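Local coordinates for 3-hydroxyisobutyrate dehydrogenase family protein (Geobacter sulfurreducens, PDB 3PDU) that probably reduces succinic semialdehyde to gamma-hydroxybutyrate with an NADP cofactor, as a member of the beta-hydroxyacid dehydrogenase family, at residues Thr61-Arg72 with Gly90-Thr101; Arg115-Gly123 with His160-Lys171. All coordinates share one frame; numbering follows the deposited sequence.

Contact 1: residues Thr61-Arg72 with Gly90-Thr101; sequences TIAMLADPAAAR and GYIDMSTVDDET. With NAP (NADP nicotinamide-adenine-dinucleotide phosphate), chain I.
Ser95 OG accepts Leu65 N at 2.7 Å and donates to Asp93 OD1 at 2.6 Å. That oxygen uses its syn lone pair for the hydroxyl. It also takes Ser95 N, which comes from above the carboxylate plane and closes an Asx turn. Asp93 OD2 accepts from a water that also donates to Ala71 O. The same water accepts from Tyr91 OH, so three buried polar groups share it. With CG anti to the backbone N (chi1 -173°), the Tyr91 ring reaches along the sheet to Ala63, and Tyr91 OH lies 3.1 Å from Ala63 CB. Strands 61-63 and 90-93 run parallel, joined by four backbone bonds: Thr61 N to Gly90 O, Ile92 N to Thr61 O, Ala63 N to Ile92 O and Met94 N to Ala63 O. With helix 68-76 they form a beta-alpha-beta unit of the Rossmann fold. Past the strand ends the chain meets NADP: Thr96 N donates to the ribose hydroxyl NAP O3D at 3.0 Å, and Leu65 O and Ala66 O both lie close to that hydroxyl. Two N-caps start the helices. Asp67 OD1 takes Ala70 N, and Asp98 OD2 takes Thr101 N. Thr101 OG1 donates to Asp98 OD1 and accepts from Arg72 NE at 3.1 Å, with Thr101 OG1 lying 23° out of the guanidinium plane. Arg72 NH2 adds a weak bond to the same hydroxyl and donates to a second water.

Contact 2: residues Arg115-Gly123 with His160-Lys171; sequences RFLEAPVSG and HLGEVGQGARMK. With NAP (NADP nicotinamide-adenine-dinucleotide phosphate), chain I.
Glu118 holds CG between its backbone N and carbonyl carbon (chi1 67°), and the chain beyond is extended, which carries the carboxylate straight to the start of helix 166-194. In one of its two conformers, Lys171 has CG anti to its backbone N and bends at chi2 (61°), and its amine reaches Val121. Glu118 OE2 accepts Gly165 N at 2.7 Å and Ala168 N at 3.0 Å. The two N-H groups come from opposite faces of the carboxylate plane. Gly167 N adds a weak bond to the same oxygen. The helix start would probably stabilise the negative charge on this buried acid. Glu118 OE1 rests 3.5 Å from Ala168 CB and is also hydrogen-bonded to Ser102 OG. Gly167 has no side chain, and its backbone comes close to Glu118 and Pro120. Pro120 CG lies 3.6 Å from Gly167 O, while Pro120 CB packs on Lys171 CG. Further back, both methyls of Val164 meet the edge of the Phe116 ring, with Val164 CG2 in its plane and 3.9 Å from Phe116 CD2. In that same conformer Lys171 NZ donates to Val121 O at 2.8 Å, is also bonded to Asn175, and lies 3.8 Å from NAP C5N of the nicotinamide. A lysine on the long interdomain helix, next to the nicotinamide, is typical of the beta-hydroxyacid dehydrogenase active site.

In the fold
The centres of the two contacts lie 10 Å apart, and they come in series along the chain: contact 1 closes before contact 2 opens. Helix 99-111 leads from one to the other. Both reach the same mixed sheet, in which strands 90-93 and 115-122 are neighbours, and Tyr91 N probably bonds to Arg115 O. A salt bridge between Asp99 OD2 and Arg169 NE ties the start of helix 99-111 to helix 166-194, and Thr96 packs on Lys171. Contact 1 stays within the nucleotide-binding domain. Contact 2 joins that domain to the long helix leading into the C-terminal part. Both touch NADP, contact 1 mostly at its riboses and adenine, contact 2 at its nicotinamide.

Contact 1: residues Thr61-Arg72 with Gly90-Thr101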
# COMPACT_ATOMS: atom_id res chain seq x y z
N THR A 61 24.03 -23.88 25.37
CA THR A 61 23.09 -24.43 24.40
C THR A 61 22.60 -23.34 23.48
O THR A 61 22.16 -22.27 23.93
CB THR A 61 21.89 -25.08 25.08
OG1 THR A 61 22.33 -26.21 25.85
CG2 THR A 61 20.85 -25.54 24.03
N ILE A 62 22.68 -23.61 22.19
CA ILE A 62 22.23 -22.69 21.15
C ILE A 62 20.91 -23.20 20.56
O ILE A 62 20.72 -24.42 20.44
CB ILE A 62 23.28 -22.63 20.04
CG1 ILE A 62 24.55 -21.95 20.56
CG2 ILE A 62 22.75 -21.91 18.82
CD1 ILE A 62 25.70 -21.97 19.54
N ALA A 63 20.00 -22.28 20.24
CA ALA A 63 18.75 -22.65 19.59
C ALA A 63 18.58 -21.92 18.25
O ALA A 63 18.93 -20.75 18.12
CB ALA A 63 17.55 -22.38 20.52
N MET A 64 18.03 -22.61 17.26
CA MET A 64 17.82 -21.98 15.95
C MET A 64 16.46 -22.43 15.44
O MET A 64 16.35 -23.37 14.66
CB MET A 64 18.93 -22.38 14.98
CG MET A 64 18.97 -21.55 13.70
SD MET A 64 19.05 -19.79 14.10
CE MET A 64 19.54 -19.08 12.55
N LEU A 65 15.41 -21.74 15.89
CA LEU A 65 14.04 -22.21 15.72
C LEU A 65 13.25 -21.29 14.79
O LEU A 65 13.67 -20.17 14.52
CB LEU A 65 13.34 -22.31 17.08
CG LEU A 65 14.05 -23.24 18.07
CD1 LEU A 65 13.54 -23.05 19.50
CD2 LEU A 65 13.91 -24.71 17.63
N ALA A 66 12.11 -21.77 14.31
CA ALA A 66 11.36 -21.09 13.26
C ALA A 66 10.92 -19.66 13.61
O ALA A 66 11.12 -18.74 12.82
CB ALA A 66 10.14 -21.92 12.87
N ASP A 67 10.31 -19.50 14.77
CA ASP A 67 9.57 -18.27 15.03
C ASP A 67 9.27 -18.10 16.52
O ASP A 67 9.62 -18.96 17.32
CB ASP A 67 8.28 -18.24 14.19
CG ASP A 67 7.34 -19.41 14.48
OD1 ASP A 67 7.55 -20.15 15.46
OD2 ASP A 67 6.36 -19.57 13.72
N PRO A 68 8.65 -16.96 16.90
CA PRO A 68 8.38 -16.76 18.32
C PRO A 68 7.59 -17.91 18.95
O PRO A 68 7.89 -18.28 20.08
CB PRO A 68 7.56 -15.47 18.34
CG PRO A 68 8.10 -14.71 17.16
CD PRO A 68 8.34 -15.76 16.11
N ALA A 69 6.61 -18.47 18.25
CA ALA A 69 5.84 -19.57 18.82
C ALA A 69 6.75 -20.76 19.13
O ALA A 69 6.65 -21.37 20.21
CB ALA A 69 4.70 -19.98 17.90
N ALA A 70 7.62 -21.11 18.18
CA ALA A 70 8.55 -22.22 18.40
C ALA A 70 9.51 -21.93 19.55
O ALA A 70 9.76 -22.80 20.40
CB ALA A 70 9.34 -22.53 17.12
N ALA A 71 10.06 -20.72 19.57
CA ALA A 71 11.01 -20.33 20.60
C ALA A 71 10.37 -20.41 21.98
O ALA A 71 10.99 -20.86 22.94
CB ALA A 71 11.53 -18.91 20.36
N ARG A 72 9.14 -19.94 22.09
CA ARG A 72 8.45 -20.00 23.37
C ARG A 72 8.09 -21.42 23.78
O ARG A 72 8.19 -21.77 24.95
CB ARG A 72 7.19 -19.14 23.34
CG ARG A 72 7.48 -17.65 23.41
CD ARG A 72 6.19 -16.85 23.21
NE ARG A 72 6.42 -15.41 23.31
CZ ARG A 72 6.36 -14.73 24.45
NH1 ARG A 72 6.10 -15.37 25.59
NH2 ARG A 72 6.57 -13.42 24.47
N GLY A 90 24.47 -21.64 29.98
CA GLY A 90 24.01 -20.61 29.07
C GLY A 90 23.01 -21.07 28.02
O GLY A 90 23.07 -22.21 27.54
N TYR A 91 22.12 -20.17 27.63
CA TYR A 91 21.19 -20.43 26.54
C TYR A 91 21.31 -19.28 25.56
O TYR A 91 21.16 -18.12 25.94
CB TYR A 91 19.76 -20.53 27.09
CG TYR A 91 18.74 -20.96 26.06
CD1 TYR A 91 18.87 -22.17 25.40
CD2 TYR A 91 17.64 -20.17 25.75
CE1 TYR A 91 17.95 -22.59 24.47
CE2 TYR A 91 16.69 -20.58 24.81
CZ TYR A 91 16.87 -21.79 24.17
OH TYR A 91 15.96 -22.23 23.23
N ILE A 92 21.66 -19.59 24.31
CA ILE A 92 21.84 -18.57 23.29
C ILE A 92 20.80 -18.81 22.20
O ILE A 92 20.92 -19.76 21.43
CB ILE A 92 23.25 -18.62 22.66
CG1 ILE A 92 24.32 -18.43 23.74
CG2 ILE A 92 23.39 -17.58 21.55
CD1 ILE A 92 25.75 -18.50 23.23
N ASP A 93 19.78 -17.97 22.16
CA ASP A 93 18.72 -18.17 21.17
C ASP A 93 19.04 -17.36 19.94
O ASP A 93 19.06 -16.12 19.98
CB ASP A 93 17.35 -17.81 21.76
CG ASP A 93 16.18 -18.38 20.94
OD1 ASP A 93 16.42 -18.87 19.82
OD2 ASP A 93 15.03 -18.33 21.42
N MET A 94 19.32 -18.05 18.85
CA MET A 94 19.71 -17.40 17.61
C MET A 94 18.55 -17.31 16.62
O MET A 94 18.72 -16.85 15.49
CB MET A 94 20.92 -18.12 17.00
CG MET A 94 22.10 -18.14 17.97
SD MET A 94 23.63 -18.84 17.30
CE MET A 94 24.31 -17.43 16.42
N SER A 95 17.37 -17.75 17.07
CA SER A 95 16.14 -17.66 16.29
C SER A 95 15.77 -16.21 16.01
O SER A 95 16.00 -15.34 16.86
CB SER A 95 14.98 -18.29 17.07
OG SER A 95 15.29 -19.58 17.56
N THR A 96 15.17 -15.93 14.85
CA THR A 96 14.65 -14.58 14.61
C THR A 96 13.25 -14.46 15.22
O THR A 96 12.31 -15.08 14.73
CB THR A 96 14.61 -14.22 13.11
OG1 THR A 96 15.95 -14.22 12.60
CG2 THR A 96 13.99 -12.82 12.88
N VAL A 97 13.14 -13.68 16.29
CA VAL A 97 11.89 -13.49 17.01
C VAL A 97 11.75 -12.00 17.36
O VAL A 97 12.67 -11.21 17.10
CB VAL A 97 11.86 -14.32 18.34
CG1 VAL A 97 11.93 -15.85 18.05
CG2 VAL A 97 12.99 -13.90 19.28
N ASP A 98 10.62 -11.62 17.93
CA ASP A 98 10.44 -10.24 18.39
C ASP A 98 11.16 -10.02 19.72
O ASP A 98 11.48 -10.97 20.44
CB ASP A 98 8.96 -9.95 18.58
CG ASP A 98 8.32 -10.86 19.59
OD1 ASP A 98 8.09 -12.06 19.28
OD2 ASP A 98 8.03 -10.39 20.71
N ASP A 99 11.38 -8.75 20.06
CA ASP A 99 12.07 -8.37 21.29
C ASP A 99 11.28 -8.71 22.55
O ASP A 99 11.86 -8.92 23.60
CB ASP A 99 12.47 -6.88 21.28
CG ASP A 99 11.31 -5.94 20.98
OD1 ASP A 99 10.37 -6.33 20.26
OD2 ASP A 99 11.35 -4.78 21.44
N GLU A 100 9.95 -8.77 22.46
CA GLU A 100 9.18 -9.15 23.65
C GLU A 100 9.38 -10.63 23.99
O GLU A 100 9.47 -11.00 25.16
CB GLU A 100 7.69 -8.79 23.48
CG GLU A 100 7.50 -7.28 23.29
CD GLU A 100 6.08 -6.79 23.57
OE1 GLU A 100 5.12 -7.41 23.06
OE2 GLU A 100 5.93 -5.77 24.28
N THR A 101 9.47 -11.47 22.96
CA THR A 101 9.76 -12.89 23.14
C THR A 101 11.16 -13.14 23.72
O THR A 101 11.31 -13.86 24.71
CB THR A 101 9.57 -13.67 21.81
OG1 THR A 101 8.19 -13.66 21.45
CG2 THR A 101 10.04 -15.12 21.93
PA NAP I . 13.45 -24.06 9.12
O1A NAP I . 12.03 -23.90 8.79
O2A NAP I . 14.21 -24.87 8.16
O5B NAP I . 13.64 -24.64 10.60
C5B NAP I . 12.84 -24.28 11.70
C4B NAP I . 13.31 -25.11 12.89
O4B NAP I . 12.45 -24.84 14.00
C3B NAP I . 13.22 -26.62 12.65
O3B NAP I . 14.25 -27.24 13.41
C2B NAP I . 11.88 -26.99 13.26
O2B NAP I . 11.76 -28.30 13.75
C1B NAP I . 11.87 -26.04 14.44
N9A NAP I . 10.52 -25.79 14.96
C8A NAP I . 9.49 -25.12 14.36
N7A NAP I . 8.44 -25.13 15.24
C5A NAP I . 8.81 -25.77 16.36
C6A NAP I . 8.15 -26.04 17.55
N6A NAP I . 6.88 -25.64 17.73
N1A NAP I . 8.81 -26.74 18.53
C2A NAP I . 10.12 -27.15 18.35
N3A NAP I . 10.77 -26.87 17.17
C4A NAP I . 10.12 -26.19 16.20
O3 NAP I . 14.01 -22.56 9.26
PN NAP I . 15.47 -21.92 9.17
O1N NAP I . 15.60 -21.31 7.83
O2N NAP I . 16.45 -22.88 9.72
O5D NAP I . 15.22 -20.72 10.21
C5D NAP I . 15.46 -20.84 11.60
C4D NAP I . 15.48 -19.42 12.15
O4D NAP I . 16.55 -18.70 11.55
C3D NAP I . 14.22 -18.66 11.76
O3D NAP I . 13.92 -17.74 12.80
C2D NAP I . 14.61 -17.87 10.53
O2D NAP I . 13.83 -16.70 10.35
C1D NAP I . 16.05 -17.54 10.91
N1N NAP I . 16.96 -17.23 9.81
C2N NAP I . 16.91 -17.92 8.63
C3N NAP I . 17.82 -17.62 7.61
C7N NAP I . 17.81 -18.39 6.31
O7N NAP I . 18.45 -17.81 5.21
N7N NAP I . 17.20 -19.57 6.18
C4N NAP I . 18.76 -16.62 7.81
C5N NAP I . 18.82 -15.93 9.02
C6N NAP I . 17.92 -16.26 10.03
P2B NAP I . 11.16 -29.46 12.82
O1X NAP I . 10.57 -30.46 13.77
O2X NAP I . 10.12 -28.87 11.89
O3X NAP I . 12.26 -30.06 12.00
O HOH W 1 22.92 -25.11 28.26
O HOH W 2 13.92 -20.57 22.79
O HOH W 3 5.96 -11.88 22.53

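Contact 2: residues Arg115-Gly123 with His160-Lys171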
# COMPACT_ATOMS: atom_id res chain seq x y z
N ARG A 115 22.28 -18.31 32.20
CA ARG A 115 22.61 -17.05 31.53
C ARG A 115 21.99 -17.05 30.14
O ARG A 115 21.93 -18.11 29.50
CB ARG A 115 24.13 -16.87 31.42
CG ARG A 115 24.84 -16.76 32.78
CD ARG A 115 26.35 -16.67 32.61
NE ARG A 115 26.91 -17.91 32.07
CZ ARG A 115 28.07 -17.99 31.44
NH1 ARG A 115 28.80 -16.90 31.25
NH2 ARG A 115 28.51 -19.16 30.98
N PHE A 116 21.52 -15.89 29.70
CA PHE A 116 20.83 -15.76 28.42
C PHE A 116 21.47 -14.72 27.50
O PHE A 116 21.85 -13.62 27.93
CB PHE A 116 19.34 -15.43 28.57
CG PHE A 116 18.62 -15.27 27.25
CD1 PHE A 116 18.28 -16.40 26.50
CD2 PHE A 116 18.32 -14.01 26.74
CE1 PHE A 116 17.64 -16.27 25.27
CE2 PHE A 116 17.67 -13.88 25.52
CZ PHE A 116 17.34 -15.00 24.78
N LEU A 117 21.57 -15.09 26.24
CA LEU A 117 22.02 -14.17 25.20
C LEU A 117 21.16 -14.41 23.98
O LEU A 117 20.91 -15.56 23.62
CB LEU A 117 23.48 -14.49 24.85
CG LEU A 117 24.21 -13.57 23.87
CD1 LEU A 117 24.57 -12.27 24.58
CD2 LEU A 117 25.47 -14.27 23.36
N GLU A 118 20.67 -13.35 23.35
CA GLU A 118 20.00 -13.53 22.06
C GLU A 118 21.08 -13.27 21.02
O GLU A 118 21.96 -12.45 21.22
CB GLU A 118 18.82 -12.56 21.89
CG GLU A 118 19.21 -11.08 21.78
CD GLU A 118 18.01 -10.17 21.51
OE1 GLU A 118 16.89 -10.69 21.35
OE2 GLU A 118 18.20 -8.94 21.47
N ALA A 119 21.04 -14.01 19.91
CA ALA A 119 22.03 -13.79 18.87
C ALA A 119 21.50 -14.16 17.48
O ALA A 119 22.03 -15.07 16.83
CB ALA A 119 23.31 -14.56 19.18
N PRO A 120 20.46 -13.45 17.02
CA PRO A 120 19.95 -13.72 15.68
C PRO A 120 21.04 -13.37 14.66
O PRO A 120 21.99 -12.65 14.99
CB PRO A 120 18.75 -12.77 15.55
CG PRO A 120 19.03 -11.65 16.54
CD PRO A 120 19.77 -12.31 17.67
N VAL A 121 20.93 -13.88 13.45
CA VAL A 121 21.99 -13.70 12.48
C VAL A 121 21.52 -13.10 11.16
O VAL A 121 20.36 -13.23 10.77
CB VAL A 121 22.70 -15.04 12.18
CG1 VAL A 121 23.22 -15.67 13.46
CG2 VAL A 121 21.75 -16.00 11.44
N SER A 122 22.44 -12.43 10.46
CA SER A 122 22.18 -11.99 9.10
C SER A 122 23.04 -12.87 8.19
O SER A 122 24.24 -13.02 8.41
CB SER A 122 22.54 -10.50 8.96
OG SER A 122 22.31 -10.04 7.64
N GLY A 123 22.42 -13.47 7.17
CA GLY A 123 23.11 -14.46 6.35
C GLY A 123 22.21 -15.67 6.18
O GLY A 123 21.54 -16.08 7.12
N HIS A 160 28.06 -7.20 19.82
CA HIS A 160 27.23 -7.20 21.01
C HIS A 160 26.53 -5.85 21.08
O HIS A 160 27.19 -4.80 21.14
CB HIS A 160 28.06 -7.47 22.27
CG HIS A 160 27.23 -7.62 23.51
ND1 HIS A 160 26.71 -6.54 24.19
CD2 HIS A 160 26.82 -8.72 24.19
CE1 HIS A 160 26.03 -6.96 25.24
NE2 HIS A 160 26.08 -8.28 25.26
N LEU A 161 25.20 -5.87 21.08
CA LEU A 161 24.42 -4.66 20.85
C LEU A 161 23.75 -4.10 22.11
O LEU A 161 22.93 -3.19 22.02
CB LEU A 161 23.34 -4.94 19.78
CG LEU A 161 23.90 -5.30 18.38
CD1 LEU A 161 22.82 -5.87 17.45
CD2 LEU A 161 24.56 -4.09 17.74
N GLY A 162 24.08 -4.66 23.26
CA GLY A 162 23.60 -4.13 24.53
C GLY A 162 22.62 -5.06 25.22
O GLY A 162 22.84 -6.27 25.27
N GLU A 163 21.54 -4.49 25.75
CA GLU A 163 20.54 -5.27 26.49
C GLU A 163 19.70 -6.18 25.60
O GLU A 163 19.52 -5.90 24.41
CB GLU A 163 19.60 -4.31 27.24
CG GLU A 163 20.32 -3.26 28.08
CD GLU A 163 20.63 -3.73 29.50
OE1 GLU A 163 20.64 -4.96 29.74
OE2 GLU A 163 20.86 -2.87 30.37
N VAL A 164 19.17 -7.26 26.17
CA VAL A 164 18.30 -8.16 25.43
C VAL A 164 17.20 -7.36 24.76
O VAL A 164 16.62 -6.45 25.37
CB VAL A 164 17.68 -9.24 26.33
CG1 VAL A 164 16.71 -10.11 25.53
CG2 VAL A 164 18.77 -10.10 26.96
N GLY A 165 16.93 -7.68 23.50
CA GLY A 165 15.97 -6.93 22.72
C GLY A 165 16.59 -6.14 21.58
O GLY A 165 15.98 -5.99 20.53
N GLN A 166 17.80 -5.61 21.79
CA GLN A 166 18.47 -4.80 20.76
C GLN A 166 18.91 -5.65 19.59
O GLN A 166 18.91 -5.20 18.44
CB GLN A 166 19.67 -4.04 21.34
CG GLN A 166 19.30 -3.00 22.38
CD GLN A 166 18.38 -1.94 21.82
OE1 GLN A 166 18.83 -1.02 21.15
NE2 GLN A 166 17.08 -2.09 22.07
N GLY A 167 19.32 -6.89 19.87
CA GLY A 167 19.66 -7.84 18.82
C GLY A 167 18.45 -8.15 17.96
O GLY A 167 18.51 -8.09 16.74
N ALA A 168 17.33 -8.48 18.60
CA ALA A 168 16.11 -8.77 17.84
C ALA A 168 15.69 -7.56 17.01
O ALA A 168 15.29 -7.69 15.84
CB ALA A 168 14.97 -9.19 18.78
N ARG A 169 15.76 -6.38 17.61
CA ARG A 169 15.39 -5.16 16.90
C ARG A 169 16.28 -4.91 15.68
O ARG A 169 15.76 -4.63 14.59
CB ARG A 169 15.38 -3.95 17.84
CG ARG A 169 14.20 -3.96 18.82
CD ARG A 169 14.34 -2.87 19.90
NE ARG A 169 13.09 -2.76 20.66
CZ ARG A 169 12.79 -1.72 21.44
NH1 ARG A 169 13.65 -0.72 21.57
NH2 ARG A 169 11.63 -1.70 22.08
N MET A 170 17.60 -5.02 15.84
CA MET A 170 18.50 -4.90 14.70
C MET A 170 18.17 -5.91 13.60
O MET A 170 18.12 -5.56 12.41
CB MET A 170 19.96 -5.09 15.14
CG MET A 170 20.96 -4.94 14.00
SD MET A 170 21.10 -3.24 13.33
CE MET A 170 22.14 -2.50 14.59
N LYS A 171 17.96 -7.17 13.97
CA LYS A 171 17.65 -8.22 13.00
C LYS A 171 16.36 -7.89 12.24
O LYS A 171 16.30 -8.02 11.01
CB LYS A 171 17.52 -9.57 13.70
CG LYS A 171 17.00 -10.71 12.81
CD LYS A 171 17.95 -10.98 11.62
CE LYS A 171 17.39 -12.05 10.69
NZ LYS A 171 18.19 -12.16 9.43
PA NAP I . 13.45 -24.06 9.12
O1A NAP I . 12.03 -23.90 8.79
O2A NAP I . 14.21 -24.87 8.16
O5B NAP I . 13.64 -24.64 10.60
C5B NAP I . 12.84 -24.28 11.70
C4B NAP I . 13.31 -25.11 12.89
O4B NAP I . 12.45 -24.84 14.00
C3B NAP I . 13.22 -26.62 12.65
O3B NAP I . 14.25 -27.24 13.41
C2B NAP I . 11.88 -26.99 13.26
O2B NAP I . 11.76 -28.30 13.75
C1B NAP I . 11.87 -26.04 14.44
N9A NAP I . 10.52 -25.79 14.96
C8A NAP I . 9.49 -25.12 14.36
N7A NAP I . 8.44 -25.13 15.24
C5A NAP I . 8.81 -25.77 16.36
C6A NAP I . 8.15 -26.04 17.55
N6A NAP I . 6.88 -25.64 17.73
N1A NAP I . 8.81 -26.74 18.53
C2A NAP I . 10.12 -27.15 18.35
N3A NAP I . 10.77 -26.87 17.17
C4A NAP I . 10.12 -26.19 16.20
O3 NAP I . 14.01 -22.56 9.26
PN NAP I . 15.47 -21.92 9.17
O1N NAP I . 15.60 -21.31 7.83
O2N NAP I . 16.45 -22.88 9.72
O5D NAP I . 15.22 -20.72 10.21
C5D NAP I . 15.46 -20.84 11.60
C4D NAP I . 15.48 -19.42 12.15
O4D NAP I . 16.55 -18.70 11.55
C3D NAP I . 14.22 -18.66 11.76
O3D NAP I . 13.92 -17.74 12.80
C2D NAP I . 14.61 -17.87 10.53
O2D NAP I . 13.83 -16.70 10.35
C1D NAP I . 16.05 -17.54 10.91
N1N NAP I . 16.96 -17.23 9.81
C2N NAP I . 16.91 -17.92 8.63
C3N NAP I . 17.82 -17.62 7.61
C7N NAP I . 17.81 -18.39 6.31
O7N NAP I . 18.45 -17.81 5.21
N7N NAP I . 17.20 -19.57 6.18
C4N NAP I . 18.76 -16.62 7.81
C5N NAP I . 18.82 -15.93 9.02
C6N NAP I . 17.92 -16.26 10.03
P2B NAP I . 11.16 -29.46 12.82
O1X NAP I . 10.57 -30.46 13.77
O2X NAP I . 10.12 -28.87 11.89
O3X NAP I . 12.26 -30.06 12.00
O HOH W 4 19.69 -10.54 7.12